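Local coordinates for protein mirolysin (Tannerella forsythia, PDB 6R7V) that is a pappalysin-family zinc metallopeptidase, captured here as its latent proenzyme, which in its active form probably cleaves peptide bonds in proteins, at residues Ala65-Gln70 with Lys187-Asp192. The protein carries 1 engineered substitution. Sequence-based numbering, arbitrary orientation.
Sequences AQIISQ and KHFGRD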
# COMPACT_ATOMS: atom_id res chain seq x y z
N ALA A 65 -0.57 -15.04 -14.48
CA ALA A 65 0.78 -15.25 -13.94
C ALA A 65 1.35 -13.92 -13.45
O ALA A 65 1.99 -13.91 -12.40
CB ALA A 65 1.71 -15.87 -14.98
N GLN A 66 1.08 -12.81 -14.14
CA GLN A 66 1.55 -11.48 -13.73
C GLN A 66 0.92 -11.11 -12.37
O GLN A 66 1.59 -10.63 -11.45
CB GLN A 66 1.22 -10.44 -14.80
CG GLN A 66 2.04 -9.15 -14.69
CD GLN A 66 3.53 -9.37 -14.89
OE1 GLN A 66 3.97 -10.22 -15.68
NE2 GLN A 66 4.33 -8.56 -14.23
N ILE A 67 -0.38 -11.39 -12.22
CA ILE A 67 -1.11 -11.08 -10.99
C ILE A 67 -0.63 -11.96 -9.82
O ILE A 67 -0.39 -11.47 -8.70
CB ILE A 67 -2.60 -11.24 -11.23
CG1 ILE A 67 -3.08 -10.16 -12.21
CG2 ILE A 67 -3.36 -11.21 -9.89
CD1 ILE A 67 -4.46 -10.46 -12.77
N ILE A 68 -0.45 -13.27 -10.10
CA ILE A 68 0.04 -14.18 -9.06
C ILE A 68 1.44 -13.75 -8.60
O ILE A 68 1.74 -13.80 -7.40
CB ILE A 68 0.03 -15.61 -9.66
CG1 ILE A 68 -1.44 -16.09 -9.81
CG2 ILE A 68 0.90 -16.62 -8.85
CD1 ILE A 68 -1.60 -17.31 -10.69
N SER A 69 2.28 -13.27 -9.53
CA SER A 69 3.60 -12.80 -9.13
C SER A 69 3.48 -11.59 -8.19
O SER A 69 4.29 -11.48 -7.28
CB SER A 69 4.48 -12.46 -10.33
OG SER A 69 4.19 -11.21 -10.92
N GLN A 70 2.45 -10.74 -8.36
CA GLN A 70 2.30 -9.62 -7.43
C GLN A 70 1.92 -10.10 -6.03
O GLN A 70 2.41 -9.55 -5.02
CB GLN A 70 1.24 -8.63 -7.94
CG GLN A 70 1.07 -7.42 -7.01
CD GLN A 70 2.34 -6.60 -6.93
OE1 GLN A 70 2.67 -5.89 -7.87
NE2 GLN A 70 3.07 -6.65 -5.83
N LYS A 187 1.21 -1.19 -15.95
CA LYS A 187 2.59 -1.42 -16.38
C LYS A 187 3.50 -1.72 -15.22
O LYS A 187 4.68 -2.03 -15.45
CB LYS A 187 3.12 -0.18 -17.12
CG LYS A 187 2.57 0.05 -18.50
CD LYS A 187 3.08 1.38 -19.02
CE LYS A 187 2.60 1.65 -20.41
NZ LYS A 187 2.97 3.02 -20.85
N HIS A 188 3.03 -1.58 -13.97
CA HIS A 188 3.92 -1.73 -12.82
C HIS A 188 3.29 -2.66 -11.78
O HIS A 188 3.43 -2.43 -10.58
CB HIS A 188 4.25 -0.34 -12.26
CG HIS A 188 4.84 0.56 -13.32
ND1 HIS A 188 6.06 0.27 -13.88
CD2 HIS A 188 4.33 1.66 -13.93
CE1 HIS A 188 6.28 1.21 -14.80
NE2 HIS A 188 5.27 2.06 -14.87
N PHE A 189 2.60 -3.69 -12.27
CA PHE A 189 1.94 -4.69 -11.45
C PHE A 189 2.63 -6.00 -11.67
O PHE A 189 2.84 -6.41 -12.82
CB PHE A 189 0.44 -4.78 -11.79
CG PHE A 189 -0.40 -5.42 -10.72
CD1 PHE A 189 -0.81 -6.75 -10.84
CD2 PHE A 189 -0.72 -4.73 -9.56
CE1 PHE A 189 -1.58 -7.34 -9.83
CE2 PHE A 189 -1.47 -5.33 -8.55
CZ PHE A 189 -1.94 -6.61 -8.72
N GLY A 190 2.97 -6.66 -10.58
CA GLY A 190 3.69 -7.93 -10.68
C GLY A 190 5.18 -7.75 -10.85
O GLY A 190 5.69 -6.63 -10.97
N ARG A 191 5.90 -8.88 -10.86
CA ARG A 191 7.35 -8.86 -10.94
C ARG A 191 7.83 -9.39 -12.28
O ARG A 191 7.38 -10.46 -12.70
CB ARG A 191 7.93 -9.70 -9.80
CG ARG A 191 9.45 -9.81 -9.84
CD ARG A 191 10.02 -10.10 -8.45
NE ARG A 191 9.57 -11.42 -7.96
CZ ARG A 191 9.73 -11.82 -6.71
NH1 ARG A 191 10.28 -11.02 -5.81
NH2 ARG A 191 9.32 -13.02 -6.33
N ASP A 192 8.76 -8.67 -12.94
CA ASP A 192 9.31 -9.06 -14.24
C ASP A 192 8.12 -9.22 -15.22
O ASP A 192 7.15 -8.47 -15.10
CB ASP A 192 10.22 -10.32 -14.11
CG ASP A 192 11.34 -10.15 -13.08
OD1 ASP A 192 11.75 -8.99 -12.84
OD2 ASP A 192 11.81 -11.18 -12.53
O HOH W 1 5.53 -12.29 -13.98
O HOH W 2 3.43 -3.30 -7.97
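The amide nitrogen of Q66, NE2, reaches two backbone carbonyls at once: its two hydrogens go to F189 O, 3.0 Å away, and to D192 O, at the same 3.0 Å from NE2. Both acceptors lie close to the plane of the Q66 amide, and both bonds are nearly straight. They differ at the far end: NE2 sits on a lone pair of F189 O but above the carbonyl plane of D192. On the same amide, OE1 accepts from the backbone of S194, while a water bridges OE1 to R191 O, so the rotation of the group is well fixed. One turn further along the helix, Q70 OE1 takes the amide hydrogen of G190 N at 2.8 Å; the NE2 of Q70 goes to G202 O. Here helix 64-77 of this metzincin zymogen uses side chains to hold an irregular loop, the one running from strand 182-185 toward helix 203-212, which carries two of the zinc-binding histidines, H207 and H211. S69 OG works both ways. S69 OG donates to Q66 O at 2.7 Å, one turn back in its own helix. R191 N in turn donates to S69 OG at 2.9 Å. A chi1 of 78° puts OG between its own backbone N and carbonyl carbon, where it can reach back to Q66 O. G190 CA slides in against Q66 O and S69 OG, where a CB would collide with both. On the apolar side, Q70 CG lies over one face of the F189 ring, 3.8 Å from its centroid, in a CH-pi contact, and the side chains cross at about a right angle. I67 CA sits at the ring edge, near its plane, and I67 CG1 packs 4.0 Å from F189 CE1; V51 of strand 45-55 touches both I67 and F189.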